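Local atomic coordinates of PcyX_EBK42635 (Marine metagenome, PDB entry 5OWG), a protein that probably reduces biliverdin to phycoerythrobilin in a four-electron, ferredoxin-dependent reaction, as a member of the ferredoxin-dependent bilin reductase family. Residues Leu29-Glu34 with Val48-Asn53; Gly72-His77 with Phe93-Gly98. All blocks are in the same frame, centred on the assembly; numbering follows the deposited sequence.

Contact 1: residues Leu29-Glu34 with Val48-Asn53; sequences LVEYNE and VNRTWN
The ring of Tyr32 lies between two side chains of the neighbouring strand, Thr51 on one face and Asn53 on the other. Thr51 OG1 sits over the ring centre, 3.4 Å from Tyr32 CZ. On the opposite face the Asn53 amide lies almost parallel to the ring, the planes 12° apart, with Asn53 ND2 near the rim, 3.3 Å from Tyr32 CE1. Tyr32 CG stands between its own backbone N and carbonyl carbon (chi1 71°), and the ring comes to lie between these two residues. A flat aromatic suits this place because it can lie against small polar groups on both faces.

The other face of the sheet carries Glu31, Arg50 and Trp52. Arg50 grips the Glu31 carboxylate side-on in a salt bridge: NE meets Glu31 OE2 at 2.9 Å and NH2 meets OE1. Each oxygen is met on its syn side and lies in the guanidinium plane, but the bonds leave the carboxylate plane, since the two groups are tilted against each other. Glu31 reaches them with an extended chain, and its CB makes a CH-pi contact over the five-membered ring of Trp52. Beside this ring, Leu29 CB packs on Trp52 CB at 3.5 Å, while Trp52 NE1 bonds to Asn26 of helix 14-28.

Val30 and Asn53 form a hydrogen-bonded antiparallel pair, with Asn53 N 2.9 Å from Val30 O; Tyr32 N then bonds to Thr51 O. The two short strands are far from strictly antiparallel, their directions 130° apart, and the chains separate beyond Tyr32. There water takes over: one water accepts from Thr51 N, and another links Glu34 N (2.8 Å) to Thr51 OG1. Glu34 turns its carboxylate to Arg59 and Asn230. The arrangement is that of a short antiparallel edge strand bordering the central sheet of the bilin reductase fold.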
# COMPACT_ATOMS: atom_id res chain seq x y z
N LEU A 29 3.61 -13.31 -3.55
CA LEU A 29 4.85 -12.56 -3.55
C LEU A 29 5.82 -13.16 -2.53
O LEU A 29 5.51 -14.15 -1.85
CB LEU A 29 4.59 -11.09 -3.24
CG LEU A 29 3.52 -10.41 -4.10
CD1 LEU A 29 3.14 -9.06 -3.52
CD2 LEU A 29 4.03 -10.25 -5.52
N VAL A 30 7.00 -12.56 -2.43
CA VAL A 30 8.00 -12.93 -1.44
C VAL A 30 8.35 -11.69 -0.63
O VAL A 30 8.58 -10.62 -1.20
CB VAL A 30 9.26 -13.52 -2.10
CG1 VAL A 30 10.30 -13.88 -1.04
CG2 VAL A 30 8.89 -14.74 -2.92
N GLU A 31 8.38 -11.84 0.69
CA GLU A 31 8.72 -10.74 1.57
C GLU A 31 10.22 -10.49 1.56
O GLU A 31 11.03 -11.42 1.45
CB GLU A 31 8.25 -11.03 2.99
CG GLU A 31 8.46 -9.88 3.95
CD GLU A 31 7.72 -10.07 5.26
OE1 GLU A 31 7.25 -11.20 5.51
OE2 GLU A 31 7.59 -9.10 6.03
N TYR A 32 10.60 -9.22 1.68
CA TYR A 32 12.00 -8.82 1.71
C TYR A 32 12.15 -7.66 2.67
O TYR A 32 11.18 -6.98 3.03
CB TYR A 32 12.50 -8.43 0.31
CG TYR A 32 11.93 -7.13 -0.20
CD1 TYR A 32 10.68 -7.09 -0.80
CD2 TYR A 32 12.64 -5.95 -0.08
CE1 TYR A 32 10.15 -5.90 -1.26
CE2 TYR A 32 12.12 -4.75 -0.55
CZ TYR A 32 10.88 -4.74 -1.14
OH TYR A 32 10.35 -3.56 -1.60
N ASN A 33 13.39 -7.42 3.10
CA ASN A 33 13.71 -6.35 4.03
C ASN A 33 14.20 -5.15 3.23
O ASN A 33 15.33 -5.15 2.73
CB ASN A 33 14.75 -6.80 5.05
CG ASN A 33 14.26 -7.94 5.92
OD1 ASN A 33 14.90 -8.99 6.01
ND2 ASN A 33 13.12 -7.75 6.58
N GLU A 34 13.35 -4.13 3.10
CA GLU A 34 13.72 -2.95 2.33
C GLU A 34 14.68 -2.09 3.14
O GLU A 34 14.43 -1.84 4.33
CB GLU A 34 12.48 -2.15 1.95
CG GLU A 34 12.78 -0.96 1.04
CD GLU A 34 11.53 -0.21 0.62
OE1 GLU A 34 10.92 0.46 1.47
OE2 GLU A 34 11.16 -0.30 -0.57
N VAL A 48 4.14 -1.43 12.27
CA VAL A 48 4.62 -2.57 11.51
C VAL A 48 4.66 -2.17 10.04
O VAL A 48 3.68 -1.63 9.52
CB VAL A 48 3.74 -3.82 11.70
CG1 VAL A 48 4.22 -4.97 10.84
CG2 VAL A 48 3.72 -4.23 13.17
N ASN A 49 5.79 -2.43 9.39
CA ASN A 49 5.96 -2.11 7.97
C ASN A 49 6.61 -3.31 7.30
O ASN A 49 7.70 -3.74 7.70
CB ASN A 49 6.80 -0.85 7.78
CG ASN A 49 5.99 0.42 7.95
OD1 ASN A 49 5.33 0.88 7.02
ND2 ASN A 49 6.04 1.00 9.15
N ARG A 50 5.96 -3.84 6.27
CA ARG A 50 6.40 -5.05 5.61
C ARG A 50 6.28 -4.88 4.10
O ARG A 50 5.32 -4.26 3.62
CB ARG A 50 5.56 -6.25 6.07
CG ARG A 50 5.69 -6.54 7.55
CD ARG A 50 4.73 -7.62 7.99
NE ARG A 50 5.09 -8.93 7.45
CZ ARG A 50 4.33 -10.01 7.54
NH1 ARG A 50 3.15 -9.95 8.15
NH2 ARG A 50 4.75 -11.16 7.02
N THR A 51 7.24 -5.41 3.36
CA THR A 51 7.27 -5.25 1.92
C THR A 51 7.48 -6.59 1.23
O THR A 51 8.26 -7.43 1.70
CB THR A 51 8.38 -4.27 1.49
OG1 THR A 51 9.63 -4.70 2.03
CG2 THR A 51 8.06 -2.86 1.97
N TRP A 52 6.76 -6.79 0.12
CA TRP A 52 6.91 -7.97 -0.72
C TRP A 52 7.19 -7.52 -2.15
O TRP A 52 6.98 -6.36 -2.51
CB TRP A 52 5.66 -8.86 -0.73
CG TRP A 52 5.23 -9.42 0.60
CD1 TRP A 52 5.32 -10.73 1.00
CD2 TRP A 52 4.62 -8.71 1.68
NE1 TRP A 52 4.81 -10.86 2.27
CE2 TRP A 52 4.37 -9.64 2.71
CE3 TRP A 52 4.26 -7.37 1.88
CZ2 TRP A 52 3.79 -9.28 3.92
CZ3 TRP A 52 3.68 -7.01 3.08
CH2 TRP A 52 3.45 -7.96 4.08
N ASN A 53 7.66 -8.45 -2.97
CA ASN A 53 7.75 -8.22 -4.40
C ASN A 53 7.85 -9.56 -5.12
O ASN A 53 8.14 -10.59 -4.51
CB ASN A 53 8.96 -7.34 -4.76
CG ASN A 53 10.28 -7.96 -4.35
OD1 ASN A 53 10.42 -9.18 -4.26
ND2 ASN A 53 11.27 -7.11 -4.10
O HOH W 1 9.19 -7.10 5.04
O HOH W 2 10.96 -4.07 4.56

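Contact 2: residues Gly72-His77 with Phe93-Gly98; sequences GLWMAH and FDIIAG
Two neighbouring strands of a beta hairpin, 73-82 and 90-96, meet here near the hairpin's open end and run almost exactly antiparallel. Ala76 and Ile95 are the hydrogen-bonded pair: Ala76 N lies 3.0 Å from Ile95 O, and Ile95 N bonds back to Ala76 O. On their face the small Ala76 CB and the edge of the Trp74 ring, through CZ3, both touch Ile95 CG2, each at 4.1 Å; Trp74 and Ala76 also pack on helix 14-28.

The other face carries Met75 with Ile96 and His77 with Asp94. Ile96 CD1 reaches Met75 CB at 3.6 Å. His77 and Asp94 lie side by side, ring and carboxylate nearly coplanar, and His77 ND1 bonds to Asp94 OD1 at the ring edge, though the modelled separation is doubtfully short. Phe232 meets the His77 ring.

Where the strands end, Gly98 N bonds to Trp74 O at 3.1 Å and Ala97 N does so weakly. Glycine suits this turn: at phi 78° and psi -110° a CB would jam against the preceding carbonyl O and hit Leu73 CD2; Gly98 CA lies 3.4 Å from Leu73 CA. A histidine-carboxylate pair on the central sheet recalls the one facing the bilin in the related reductase PcyA.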
# COMPACT_ATOMS: atom_id res chain seq x y z
N GLY A 72 -6.62 6.34 20.82
CA GLY A 72 -6.83 4.94 20.49
C GLY A 72 -7.28 4.74 19.06
O GLY A 72 -8.48 4.66 18.79
N LEU A 73 -6.32 4.65 18.14
CA LEU A 73 -6.62 4.55 16.72
C LEU A 73 -5.97 3.30 16.13
O LEU A 73 -5.28 2.54 16.81
CB LEU A 73 -6.15 5.81 15.98
CG LEU A 73 -6.91 7.11 16.27
CD1 LEU A 73 -6.35 8.24 15.41
CD2 LEU A 73 -8.41 6.96 16.03
N TRP A 74 -6.22 3.11 14.83
CA TRP A 74 -5.77 1.93 14.10
C TRP A 74 -5.89 2.27 12.62
O TRP A 74 -6.99 2.59 12.15
CB TRP A 74 -6.62 0.70 14.43
CG TRP A 74 -6.05 -0.58 13.89
CD1 TRP A 74 -5.38 -1.53 14.60
CD2 TRP A 74 -6.10 -1.05 12.53
NE1 TRP A 74 -5.00 -2.57 13.77
CE2 TRP A 74 -5.43 -2.29 12.50
CE3 TRP A 74 -6.64 -0.54 11.34
CZ2 TRP A 74 -5.29 -3.04 11.32
CZ3 TRP A 74 -6.49 -1.28 10.18
CH2 TRP A 74 -5.83 -2.51 10.18
N MET A 75 -4.78 2.22 11.90
CA MET A 75 -4.77 2.57 10.49
C MET A 75 -3.96 1.53 9.73
O MET A 75 -3.18 0.78 10.31
CB MET A 75 -4.22 3.98 10.27
CG MET A 75 -2.70 4.07 10.08
SD MET A 75 -2.09 3.62 8.44
CE MET A 75 -2.95 4.79 7.39
N ALA A 76 -4.15 1.51 8.42
CA ALA A 76 -3.40 0.62 7.56
C ALA A 76 -3.24 1.26 6.19
O ALA A 76 -4.12 1.99 5.73
CB ALA A 76 -4.07 -0.75 7.44
N HIS A 77 -2.11 0.98 5.56
CA HIS A 77 -1.81 1.47 4.23
C HIS A 77 -1.23 0.32 3.42
O HIS A 77 -0.37 -0.42 3.91
CB HIS A 77 -0.82 2.65 4.28
CG HIS A 77 -0.19 2.97 2.97
ND1 HIS A 77 -0.75 3.86 2.07
CD2 HIS A 77 0.96 2.54 2.40
CE1 HIS A 77 0.03 3.95 1.01
NE2 HIS A 77 1.07 3.17 1.18
N PHE A 93 -4.80 1.05 -1.07
CA PHE A 93 -5.86 0.92 -0.08
C PHE A 93 -5.40 1.61 1.19
O PHE A 93 -4.34 1.28 1.73
CB PHE A 93 -6.19 -0.55 0.19
CG PHE A 93 -7.31 -0.75 1.17
CD1 PHE A 93 -8.63 -0.68 0.76
CD2 PHE A 93 -7.05 -0.99 2.51
CE1 PHE A 93 -9.67 -0.86 1.66
CE2 PHE A 93 -8.08 -1.17 3.41
CZ PHE A 93 -9.39 -1.10 2.99
N ASP A 94 -6.19 2.56 1.66
CA ASP A 94 -5.88 3.32 2.86
C ASP A 94 -7.14 3.42 3.71
O ASP A 94 -8.17 3.90 3.24
CB ASP A 94 -5.35 4.72 2.52
CG ASP A 94 -4.01 4.67 1.82
OD1 ASP A 94 -3.07 4.06 2.37
OD2 ASP A 94 -3.89 5.24 0.71
N ILE A 95 -7.05 2.95 4.95
CA ILE A 95 -8.17 2.97 5.88
C ILE A 95 -7.67 3.51 7.22
O ILE A 95 -6.67 3.01 7.76
CB ILE A 95 -8.80 1.57 6.06
CG1 ILE A 95 -10.19 1.68 6.67
CG2 ILE A 95 -7.91 0.65 6.90
CD1 ILE A 95 -11.26 1.96 5.64
N ILE A 96 -8.33 4.55 7.72
CA ILE A 96 -8.12 5.04 9.07
C ILE A 96 -9.47 5.01 9.77
O ILE A 96 -10.45 5.60 9.28
CB ILE A 96 -7.52 6.46 9.10
CG1 ILE A 96 -7.50 7.02 10.53
CG2 ILE A 96 -8.30 7.39 8.18
CD1 ILE A 96 -6.74 6.17 11.53
N ALA A 97 -9.53 4.34 10.92
CA ALA A 97 -10.77 4.19 11.66
C ALA A 97 -10.50 4.27 13.15
O ALA A 97 -11.11 5.06 13.87
CB ALA A 97 -11.45 2.86 11.32
N GLY A 98 -9.55 3.46 13.61
CA GLY A 98 -9.33 3.32 15.03
C GLY A 98 -10.36 2.41 15.66
O GLY A 98 -10.36 1.20 15.42

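From the N terminus, helix 14-28 leads straight into 29-34, and contact 1 closes the mostly loop-like excursion of 35-47 by bringing 48-53 back beside it. The chain then runs through strand 57-67, and only afterwards does contact 2 open, closing the hairpin between 77 and 93. The two are therefore in series, neither nesting nor crossing. Strand 57-67 joins them, since it pairs with 47-53 on one side and 73-82 on the other. The contact centres are 19 Å apart, and their nearest atoms about 7 Å. Together they tie an outermost strand and the later hairpin into one antiparallel sheet, with helix 14-28 packed against both.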